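Local coordinates for nicotinate phosphoribosyltransferase (Saccharomyces cerevisiae, PDB 1VLP), which catalyses the ATP-dependent transfer of a phosphoribosyl group from phosphoribosyl diphosphate to nicotinate, the first step of NAD synthesis from nicotinic acid, at residues 313-316 and 317-321; 287-290 and 291-294; 62-65 and 66-70; 98-102 and 103-107. All coordinates share one frame; numbering follows the deposited sequence.

How the contacts relate
All four contacts are local, each made by neighbouring turns of one continuous piece of chain, so they follow one another in series without nesting or crossing. First comes contact 3, inside helix 59-71, and then contact 4, where helix 94-101 ends and the chain turns back; both belong to the N-terminal part of the enzyme, their centres about 24 Å apart. Contact 2 closes the short helix 287-291 in a turn, and contact 1 follows on helix 312-326, within a beta-alpha-beta unit of the parallel sheet. These last two touch, through a salt bridge from Lys-318 to Asp-288 and packing of Tyr-315 on Thr-287. Contacts 1 and 3 lie on opposite sides of the chain's centre.

Contact 1 (313-316 and 317-321); sequences VEYT and KKISH
Lys-317 and Glu-314 lie side by side on the outer surface of a helix, pointing the same way, and illustrate how residues three apart can pair charges. The lysine chain bends at chi3 (-62°) and the glutamate at chi2, which brings NZ of Lys-317 to 3.1 Å from OE2 of Glu-314 in a salt bridge whose hydrogen bond is weak. CE of Lys-317 is just as near to that oxygen, so the lysine's end lies alongside the carboxylate rather than pointing straight at it.

On the buried side the spacing is four residues. Ile-319 sets CG1 over one face of the Tyr-315 ring, 3.8 Å from the ring centroid and displaced toward the rim, a CH-pi contact whose shortest approach is 3.5 Å, from CG1 of Ile-319 to CE2 of Tyr-315. The phenol OH reaches on to Thr-282. Beneath both pairs runs the alpha-helical ladder, including Ile-319 N to Tyr-315 O at 3.0 Å and Ser-320 N to Thr-316 O at 2.9 Å. The hydroxyl of Thr-316 turns to Pro-312 O and Tyr-338 OH.

Helix 312-326 is the crossover between parallel strands 304-307 and 335-338: Tyr-315 and Ile-319 rest on Val-305, Thr-316 and Ile-319 on Ile-336, while helix 287-291 meets Tyr-315 and Lys-318.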
loop_
_atom_site.group_PDB
_atom_site.type_symbol
_atom_site.label_atom_id
_atom_site.label_comp_id
_atom_site.label_asym_id
_atom_site.label_seq_id
_atom_site.Cartn_x
_atom_site.Cartn_y
_atom_site.Cartn_z
ATOM N N VAL A 313 -9.308 2.944 18.153
ATOM C CA VAL A 313 -10.516 2.810 18.982
ATOM C C VAL A 313 -11.387 4.044 18.849
ATOM O O VAL A 313 -12.588 3.929 18.613
ATOM C CB VAL A 313 -10.158 2.519 20.421
ATOM C CG1 VAL A 313 -11.414 2.458 21.289
ATOM C CG2 VAL A 313 -9.365 1.182 20.459
ATOM N N GLU A 314 -10.760 5.218 18.906
ATOM C CA GLU A 314 -11.475 6.466 18.706
ATOM C C GLU A 314 -12.095 6.528 17.306
ATOM O O GLU A 314 -13.262 6.903 17.188
ATOM C CB GLU A 314 -10.592 7.680 19.037
ATOM C CG GLU A 314 -10.355 7.875 20.564
ATOM C CD GLU A 314 -11.664 7.901 21.391
ATOM O OE1 GLU A 314 -12.584 8.724 21.097
ATOM O OE2 GLU A 314 -11.791 7.080 22.328
ATOM N N TYR A 315 -11.333 6.139 16.288
ATOM C CA TYR A 315 -11.866 6.003 14.921
ATOM C C TYR A 315 -13.100 5.117 14.864
ATOM O O TYR A 315 -14.106 5.453 14.258
ATOM C CB TYR A 315 -10.796 5.475 13.978
ATOM C CG TYR A 315 -11.226 5.478 12.544
ATOM C CD1 TYR A 315 -11.164 6.648 11.797
ATOM C CD2 TYR A 315 -11.671 4.327 11.929
ATOM C CE1 TYR A 315 -11.513 6.627 10.452
ATOM C CE2 TYR A 315 -12.019 4.304 10.608
ATOM C CZ TYR A 315 -11.933 5.451 9.867
ATOM O OH TYR A 315 -12.325 5.434 8.535
ATOM N N THR A 316 -13.032 3.982 15.513
ATOM C CA THR A 316 -14.112 3.001 15.474
ATOM C C THR A 316 -15.412 3.585 16.041
ATOM O O THR A 316 -16.496 3.426 15.474
ATOM C CB THR A 316 -13.667 1.726 16.261
ATOM O OG1 THR A 316 -12.481 1.158 15.651
ATOM C CG2 THR A 316 -14.793 0.618 16.333
ATOM N N LYS A 317 -15.291 4.291 17.154
ATOM C CA LYS A 317 -16.435 4.916 17.785
ATOM C C LYS A 317 -17.060 5.934 16.847
ATOM O O LYS A 317 -18.278 5.974 16.726
ATOM C CB LYS A 317 -16.033 5.529 19.118
ATOM C CG LYS A 317 -15.713 4.455 20.181
ATOM C CD LYS A 317 -15.706 5.003 21.614
ATOM C CE LYS A 317 -14.707 6.032 21.857
ATOM N NZ LYS A 317 -14.593 6.324 23.351
ATOM N N LYS A 318 -16.206 6.741 16.216
ATOM C CA LYS A 318 -16.647 7.854 15.363
ATOM C C LYS A 318 -17.431 7.316 14.161
ATOM O O LYS A 318 -18.513 7.840 13.795
ATOM C CB LYS A 318 -15.447 8.687 14.905
ATOM C CG LYS A 318 -15.789 9.829 13.953
ATOM C CD LYS A 318 -14.548 10.649 13.548
ATOM C CE LYS A 318 -14.370 11.842 14.455
ATOM N NZ LYS A 318 -13.098 12.497 14.116
ATOM N N ILE A 319 -16.857 6.305 13.514
ATOM C CA ILE A 319 -17.462 5.660 12.342
ATOM C C ILE A 319 -18.764 4.926 12.677
ATOM O O ILE A 319 -19.745 5.014 11.924
ATOM C CB ILE A 319 -16.446 4.666 11.679
ATOM C CG1 ILE A 319 -15.328 5.449 11.011
ATOM C CG2 ILE A 319 -17.117 3.776 10.687
ATOM C CD1 ILE A 319 -15.786 6.453 9.947
ATOM N N SER A 320 -18.785 4.224 13.801
ATOM C CA SER A 320 -19.982 3.541 14.267
ATOM C C SER A 320 -21.128 4.504 14.483
ATOM O O SER A 320 -22.238 4.279 14.007
ATOM C CB SER A 320 -19.694 2.754 15.568
ATOM O OG SER A 320 -20.879 2.193 16.097
ATOM N N HIS A 321 -20.864 5.599 15.194
ATOM C CA HIS A 321 -21.865 6.653 15.364
ATOM C C HIS A 321 -22.344 7.161 14.008
ATOM O O HIS A 321 -23.515 7.355 13.804
ATOM C CB HIS A 321 -21.279 7.802 16.191
ATOM C CG HIS A 321 -22.137 9.048 16.182
ATOM N ND1 HIS A 321 -23.373 9.079 16.769
ATOM C CD2 HIS A 321 -21.946 10.275 15.638
ATOM C CE1 HIS A 321 -23.926 10.266 16.594
ATOM N NE2 HIS A 321 -23.071 11.027 15.928
#

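Contact 2 (287-290 and 291-294); sequences TDDF and LKSF
Leu-291 N donates to Thr-287 O at 2.9 Å, a good alpha-helical bond, and beyond it the bonding weakens in a way that serves as a compact example of helix termination. Lys-292 N has only weak bonds, to the carbonyls of Asp-288 and Asp-289, and Ser-293 N bonds Phe-290 O at 3.2 Å from above the carbonyl plane. A water donates to Asp-289 O at 2.6 Å and is also hydrogen-bonded to Ser-293 OG, 2.7 Å away, linking the last turn to the loop.

Outward from these backbone bonds, the rings of Phe-290 and Phe-294 meet obliquely, their planes at 53° and their centroids 4.9 Å apart. CE2 of Phe-290 sits over one face of the Phe-294 ring, toward its rim, 3.5 Å from CD1 of Phe-294. With CG anti to the backbone N (chi1 -176°), the Phe-290 ring stands out from the side of the helix, where the turn brings Phe-294 to it. An alanine at Phe-294 is likely to leave CE2 and CZ of Phe-290 without their aromatic cover and open a gap beside Tyr-302. One turn along the same side of the helix, CG2 of Thr-287 touches CD1 of Leu-291 at 3.9 Å.

The loosening ladder passes into a type I beta turn from Leu-291 to Phe-294, a helix end running directly into a turn.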
loop_
_atom_site.group_PDB
_atom_site.type_symbol
_atom_site.label_atom_id
_atom_site.label_comp_id
_atom_site.label_asym_id
_atom_site.label_seq_id
_atom_site.Cartn_x
_atom_site.Cartn_y
_atom_site.Cartn_z
ATOM N N THR A 287 -10.889 12.629 8.656
ATOM C CA THR A 287 -12.157 11.906 8.573
ATOM C C THR A 287 -13.441 12.775 8.663
ATOM O O THR A 287 -14.420 12.508 7.960
ATOM C CB THR A 287 -12.128 10.746 9.565
ATOM O OG1 THR A 287 -11.131 9.812 9.140
ATOM C CG2 THR A 287 -13.481 10.062 9.615
ATOM N N ASP A 288 -13.420 13.842 9.451
ATOM C CA ASP A 288 -14.547 14.783 9.504
ATOM C C ASP A 288 -14.973 15.381 8.141
ATOM O O ASP A 288 -16.191 15.494 7.836
ATOM C CB ASP A 288 -14.209 15.900 10.488
ATOM C CG ASP A 288 -14.177 15.437 11.934
ATOM O OD1 ASP A 288 -14.683 14.344 12.234
ATOM O OD2 ASP A 288 -13.623 16.180 12.774
ATOM N N ASP A 289 -13.992 15.789 7.325
ATOM C CA ASP A 289 -14.310 16.347 6.022
ATOM C C ASP A 289 -14.968 15.268 5.147
ATOM O O ASP A 289 -15.966 15.540 4.447
ATOM C CB ASP A 289 -13.067 16.861 5.305
ATOM C CG ASP A 289 -13.410 17.442 3.974
ATOM O OD1 ASP A 289 -14.012 18.524 4.018
ATOM O OD2 ASP A 289 -13.145 16.807 2.924
ATOM N N PHE A 290 -14.370 14.072 5.190
ATOM C CA PHE A 290 -14.874 12.914 4.448
ATOM C C PHE A 290 -16.331 12.629 4.807
ATOM O O PHE A 290 -17.186 12.463 3.921
ATOM C CB PHE A 290 -14.045 11.662 4.670
ATOM C CG PHE A 290 -14.509 10.517 3.841
ATOM C CD1 PHE A 290 -14.083 10.355 2.537
ATOM C CD2 PHE A 290 -15.426 9.622 4.345
ATOM C CE1 PHE A 290 -14.557 9.336 1.776
ATOM C CE2 PHE A 290 -15.909 8.596 3.546
ATOM C CZ PHE A 290 -15.475 8.456 2.302
ATOM N N LEU A 291 -16.614 12.597 6.094
ATOM C CA LEU A 291 -17.980 12.289 6.587
ATOM C C LEU A 291 -19.082 13.270 6.126
ATOM O O LEU A 291 -20.242 12.870 5.925
ATOM C CB LEU A 291 -17.944 12.122 8.087
ATOM C CG LEU A 291 -17.238 10.832 8.567
ATOM C CD1 LEU A 291 -17.332 10.736 10.065
ATOM C CD2 LEU A 291 -17.713 9.505 7.890
ATOM N N LYS A 292 -18.748 14.534 5.858
ATOM C CA LYS A 292 -19.759 15.463 5.372
ATOM C C LYS A 292 -20.466 15.002 4.096
ATOM O O LYS A 292 -21.608 15.353 3.900
ATOM C CB LYS A 292 -19.176 16.848 5.056
ATOM C CG LYS A 292 -18.628 17.623 6.207
ATOM C CD LYS A 292 -17.940 18.904 5.668
ATOM C CE LYS A 292 -17.608 19.880 6.801
ATOM N NZ LYS A 292 -17.239 21.238 6.274
ATOM N N SER A 293 -19.776 14.250 3.230
ATOM C CA SER A 293 -20.364 13.788 1.964
ATOM C C SER A 293 -20.695 12.327 1.982
ATOM O O SER A 293 -21.131 11.785 0.947
ATOM C CB SER A 293 -19.439 14.079 0.750
ATOM O OG SER A 293 -18.132 13.571 0.896
ATOM N N PHE A 294 -20.423 11.655 3.114
ATOM C CA PHE A 294 -20.621 10.190 3.201
ATOM C C PHE A 294 -22.048 9.811 3.615
ATOM O O PHE A 294 -22.344 9.521 4.799
ATOM C CB PHE A 294 -19.600 9.578 4.164
ATOM C CG PHE A 294 -19.342 8.102 3.951
ATOM C CD1 PHE A 294 -19.111 7.569 2.654
ATOM C CD2 PHE A 294 -19.176 7.266 5.037
ATOM C CE1 PHE A 294 -18.792 6.253 2.439
ATOM C CE2 PHE A 294 -18.852 5.906 4.809
ATOM C CZ PHE A 294 -18.647 5.417 3.518
HETATM O O HOH W 1 -16.532 15.560 1.882
#

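Contact 3 (62-65 and 66-70); sequences INWL and KEQFS
Trp-64 and Gln-68, one turn apart, and Leu-65 and Phe-69 beside them form two i to i+4 pairs of an alpha-helix, here helix 59-71, which packs against strands 113-120 and 126-134 and helix 144-159.

The hydrogen bonds are those of a regular helix. Gln-68 N reaches Trp-64 O at 2.9 Å and Phe-69 N reaches Leu-65 O at 2.8 Å. Ser-70 adds a side-chain bond, its OG donating to Glu-67 O at 2.6 Å.

Apolar contact joins Leu-65 CD2 to Phe-69 CE1 at 3.8 Å. The Phe-69 ring also lies with one face over Leu-65 O, the carbonyl that already accepts its backbone N-H, and it meets the ring of Phe-115 on strand 113-120.

Contact between the glutamine and the indole is of the CH-pi kind. Gln-68 bends at chi2 (-70°), laying its amide over one face of the Trp-64 indole, with the two planes 24° apart. That amide is held at both ends by the N-terminal segment: OE1 accepts from Val-17 N and NE2 donates to Glu-15 O, fixing which way it is turned. Next to the amide, over the same face, CG of Gln-68 stands almost on the normal through the six-membered ring of Trp-64, only 3.4 Å from its centroid.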
loop_
_atom_site.group_PDB
_atom_site.type_symbol
_atom_site.label_atom_id
_atom_site.label_comp_id
_atom_site.label_asym_id
_atom_site.label_seq_id
_atom_site.Cartn_x
_atom_site.Cartn_y
_atom_site.Cartn_z
ATOM N N ILE A 62 24.011 0.490 -4.219
ATOM C CA ILE A 62 23.613 1.486 -5.206
ATOM C C ILE A 62 23.748 0.932 -6.632
ATOM O O ILE A 62 22.845 1.082 -7.484
ATOM C CB ILE A 62 24.398 2.784 -4.991
ATOM C CG1 ILE A 62 23.955 3.436 -3.673
ATOM C CG2 ILE A 62 24.235 3.760 -6.212
ATOM C CD1 ILE A 62 24.865 4.567 -3.157
ATOM N N ASN A 63 24.874 0.272 -6.890
ATOM C CA ASN A 63 25.101 -0.266 -8.235
ATOM C C ASN A 63 24.065 -1.358 -8.560
ATOM O O ASN A 63 23.603 -1.431 -9.696
ATOM C CB ASN A 63 26.531 -0.786 -8.381
ATOM C CG ASN A 63 27.571 0.338 -8.341
ATOM O OD1 ASN A 63 27.270 1.460 -8.716
ATOM N ND2 ASN A 63 28.795 0.023 -7.878
ATOM N N TRP A 64 23.746 -2.221 -7.593
ATOM C CA TRP A 64 22.758 -3.264 -7.788
ATOM C C TRP A 64 21.382 -2.634 -8.047
ATOM O O TRP A 64 20.652 -3.048 -8.916
ATOM C CB TRP A 64 22.730 -4.193 -6.568
ATOM C CG TRP A 64 21.839 -5.366 -6.657
ATOM C CD1 TRP A 64 22.167 -6.593 -7.136
ATOM C CD2 TRP A 64 20.499 -5.466 -6.167
ATOM N NE1 TRP A 64 21.098 -7.461 -6.994
ATOM C CE2 TRP A 64 20.061 -6.784 -6.409
ATOM C CE3 TRP A 64 19.625 -4.574 -5.535
ATOM C CZ2 TRP A 64 18.824 -7.224 -6.019
ATOM C CZ3 TRP A 64 18.384 -5.028 -5.145
ATOM C CH2 TRP A 64 17.995 -6.327 -5.388
ATOM N N LEU A 65 21.058 -1.605 -7.263
ATOM C CA LEU A 65 19.801 -0.892 -7.465
ATOM C C LEU A 65 19.700 -0.303 -8.850
ATOM O O LEU A 65 18.647 -0.366 -9.480
ATOM C CB LEU A 65 19.599 0.190 -6.389
ATOM C CG LEU A 65 19.114 -0.390 -5.034
ATOM C CD1 LEU A 65 19.241 0.738 -3.960
ATOM C CD2 LEU A 65 17.740 -0.922 -5.091
ATOM N N LYS A 66 20.761 0.323 -9.321
ATOM C CA LYS A 66 20.743 0.932 -10.644
ATOM C C LYS A 66 20.377 -0.146 -11.701
ATOM O O LYS A 66 19.519 0.072 -12.570
ATOM C CB LYS A 66 22.122 1.557 -10.941
ATOM C CG LYS A 66 22.264 2.133 -12.261
ATOM C CD LYS A 66 23.539 2.983 -12.383
ATOM C CE LYS A 66 23.818 3.320 -13.857
ATOM N NZ LYS A 66 22.665 3.973 -14.508
ATOM N N GLU A 67 21.015 -1.310 -11.575
ATOM C CA GLU A 67 20.715 -2.436 -12.453
ATOM C C GLU A 67 19.259 -2.913 -12.358
ATOM O O GLU A 67 18.563 -3.049 -13.364
ATOM C CB GLU A 67 21.727 -3.555 -12.216
ATOM C CG GLU A 67 21.605 -4.710 -13.167
ATOM C CD GLU A 67 22.860 -5.559 -13.118
ATOM O OE1 GLU A 67 23.021 -6.307 -12.138
ATOM O OE2 GLU A 67 23.705 -5.462 -14.035
ATOM N N GLN A 68 18.795 -3.160 -11.140
ATOM C CA GLN A 68 17.456 -3.646 -10.862
ATOM C C GLN A 68 16.358 -2.676 -11.351
ATOM O O GLN A 68 15.348 -3.084 -11.915
ATOM C CB GLN A 68 17.316 -4.006 -9.374
ATOM C CG GLN A 68 18.146 -5.194 -8.943
ATOM C CD GLN A 68 17.674 -6.521 -9.476
ATOM O OE1 GLN A 68 16.489 -6.746 -9.610
ATOM N NE2 GLN A 68 18.604 -7.410 -9.750
ATOM N N PHE A 69 16.590 -1.378 -11.161
ATOM C CA PHE A 69 15.652 -0.398 -11.646
ATOM C C PHE A 69 15.564 -0.485 -13.160
ATOM O O PHE A 69 14.468 -0.372 -13.718
ATOM C CB PHE A 69 16.035 1.026 -11.250
ATOM C CG PHE A 69 15.957 1.337 -9.761
ATOM C CD1 PHE A 69 15.410 0.460 -8.815
ATOM C CD2 PHE A 69 16.471 2.542 -9.299
ATOM C CE1 PHE A 69 15.326 0.808 -7.465
ATOM C CE2 PHE A 69 16.417 2.880 -7.954
ATOM C CZ PHE A 69 15.863 2.004 -7.036
ATOM N N SER A 70 16.706 -0.643 -13.836
ATOM C CA SER A 70 16.666 -0.699 -15.298
ATOM C C SER A 70 15.832 -1.886 -15.796
ATOM O O SER A 70 15.157 -1.813 -16.818
ATOM C CB SER A 70 18.073 -0.721 -15.886
ATOM O OG SER A 70 18.718 -1.983 -15.712
#

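Contact 4 (98-102 and 103-107); sequences KYISS and SNYKL
Tyr-105 folds back against the helix that precedes it and presents the CD1-CE1 edge of its ring to the face of Tyr-99, a T-shaped pair with centroids 5.4 Å apart and planes at 75°. This is the tight half of the contact, and it shows how a turn can return an aromatic side chain to the last turn of a helix. CE1 of Tyr-105 comes to 3.9 Å from CZ of Tyr-99. One face of the Tyr-105 ring receives CG2 of Ile-100, which stands over the ring centre at 4.2 Å from the centroid. A chi1 of -176° swings CG away from the backbone N of Tyr-105 and turns the ring back to the helix, and its CB touches Tyr-99 O. Tyr-99 in turn stacks on Phe-36 and hydrogen-bonds His-32 through its hydroxyl. A serine in place of Tyr-105 would probably leave the Tyr-99 face and the Ile-100 methyl without their ring partner and open a gap next to Leu-142.

The looser side is polar and largely exposed, made by Ser-102, Ser-103 and Asn-104. Ser-102 OG accepts from Asn-104 N at 3.0 Å, a straight bond (164°) characteristic of an ST turn. Ser-102 O takes Tyr-105 N at 3.1 Å, closing a type I beta turn. A water donates both to Ser-102 O, at 2.7 Å, and to Tyr-105 O, at 2.6 Å, spanning the mouth of the turn.

Chemistry thus divides the labour: a serine hydroxyl, a water and the turn's own backbone bond take up several polar groups where the helix stops, while aromatic and aliphatic surfaces hold the returning chain against helix 94-101.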
loop_
_atom_site.group_PDB
_atom_site.type_symbol
_atom_site.label_atom_id
_atom_site.label_comp_id
_atom_site.label_asym_id
_atom_site.label_seq_id
_atom_site.Cartn_x
_atom_site.Cartn_y
_atom_site.Cartn_z
ATOM N N LYS A 98 -6.999 -3.451 -22.574
ATOM C CA LYS A 98 -6.433 -3.271 -23.913
ATOM C C LYS A 98 -5.112 -2.498 -23.909
ATOM O O LYS A 98 -4.146 -2.862 -24.627
ATOM C CB LYS A 98 -7.436 -2.572 -24.839
ATOM C CG LYS A 98 -6.977 -2.436 -26.277
ATOM C CD LYS A 98 -8.157 -2.153 -27.218
ATOM N N TYR A 99 -5.084 -1.442 -23.094
ATOM C CA TYR A 99 -3.925 -0.580 -22.945
ATOM C C TYR A 99 -2.726 -1.316 -22.362
ATOM O O TYR A 99 -1.632 -1.228 -22.926
ATOM C CB TYR A 99 -4.320 0.684 -22.149
ATOM C CG TYR A 99 -3.274 1.364 -21.323
ATOM C CD1 TYR A 99 -2.334 2.216 -21.890
ATOM C CD2 TYR A 99 -3.287 1.223 -19.933
ATOM C CE1 TYR A 99 -1.396 2.856 -21.092
ATOM C CE2 TYR A 99 -2.378 1.869 -19.139
ATOM C CZ TYR A 99 -1.428 2.664 -19.720
ATOM O OH TYR A 99 -0.533 3.318 -18.903
ATOM N N ILE A 100 -2.929 -2.077 -21.283
ATOM C CA ILE A 100 -1.811 -2.856 -20.734
ATOM C C ILE A 100 -1.475 -4.152 -21.520
ATOM O O ILE A 100 -0.384 -4.716 -21.320
ATOM C CB ILE A 100 -1.938 -3.149 -19.228
ATOM C CG1 ILE A 100 -3.222 -3.949 -18.897
ATOM C CG2 ILE A 100 -1.868 -1.833 -18.433
ATOM C CD1 ILE A 100 -3.176 -4.642 -17.564
ATOM N N SER A 101 -2.403 -4.586 -22.374
ATOM C CA SER A 101 -2.256 -5.789 -23.214
ATOM C C SER A 101 -1.447 -5.469 -24.471
ATOM O O SER A 101 -0.882 -6.368 -25.124
ATOM C CB SER A 101 -3.638 -6.279 -23.706
ATOM O OG SER A 101 -4.346 -6.830 -22.641
ATOM N N SER A 102 -1.486 -4.209 -24.869
ATOM C CA SER A 102 -0.829 -3.778 -26.089
ATOM C C SER A 102 0.675 -3.983 -26.054
ATOM O O SER A 102 1.329 -3.858 -25.001
ATOM C CB SER A 102 -1.130 -2.317 -26.346
ATOM O OG SER A 102 -0.426 -1.848 -27.461
ATOM N N SER A 103 1.244 -4.260 -27.239
ATOM C CA SER A 103 2.700 -4.343 -27.362
ATOM C C SER A 103 3.365 -2.987 -27.097
ATOM O O SER A 103 4.567 -2.916 -26.835
ATOM C CB SER A 103 3.085 -4.868 -28.749
ATOM O OG SER A 103 2.572 -4.023 -29.760
ATOM N N ASN A 104 2.579 -1.913 -27.142
ATOM C CA ASN A 104 3.112 -0.581 -26.856
ATOM C C ASN A 104 3.376 -0.345 -25.367
ATOM O O ASN A 104 4.241 0.483 -25.015
ATOM C CB ASN A 104 2.204 0.535 -27.397
ATOM C CG ASN A 104 2.068 0.502 -28.905
ATOM O OD1 ASN A 104 3.066 0.443 -29.646
ATOM N ND2 ASN A 104 0.828 0.514 -29.374
ATOM N N TYR A 105 2.657 -1.062 -24.486
ATOM C CA TYR A 105 2.817 -0.877 -23.062
ATOM C C TYR A 105 4.206 -1.315 -22.480
ATOM O O TYR A 105 4.669 -2.458 -22.683
ATOM C CB TYR A 105 1.673 -1.540 -22.271
ATOM C CG TYR A 105 1.843 -1.218 -20.818
ATOM C CD1 TYR A 105 1.450 0.036 -20.324
ATOM C CD2 TYR A 105 2.524 -2.090 -19.964
ATOM C CE1 TYR A 105 1.680 0.385 -19.010
ATOM C CE2 TYR A 105 2.757 -1.740 -18.622
ATOM C CZ TYR A 105 2.314 -0.506 -18.169
ATOM O OH TYR A 105 2.523 -0.133 -16.871
ATOM N N LYS A 106 4.829 -0.420 -21.720
ATOM C CA LYS A 106 5.960 -0.762 -20.903
ATOM C C LYS A 106 6.273 0.376 -19.964
ATOM O O LYS A 106 5.816 1.505 -20.168
ATOM C CB LYS A 106 7.197 -1.030 -21.770
ATOM C CG LYS A 106 7.628 0.163 -22.579
ATOM C CD LYS A 106 8.542 -0.241 -23.745
ATOM C CE LYS A 106 8.289 0.635 -24.998
ATOM N NZ LYS A 106 6.948 0.477 -25.683
ATOM N N LEU A 107 7.079 0.072 -18.965
ATOM C CA LEU A 107 7.656 1.105 -18.104
ATOM C C LEU A 107 8.892 1.673 -18.800
ATOM O O LEU A 107 9.590 0.941 -19.558
ATOM C CB LEU A 107 8.019 0.489 -16.734
ATOM C CG LEU A 107 6.867 -0.040 -15.878
ATOM C CD1 LEU A 107 7.458 -0.676 -14.637
ATOM C CD2 LEU A 107 5.891 1.136 -15.555
HETATM O O HOH W 2 3.489 -4.646 -23.590
#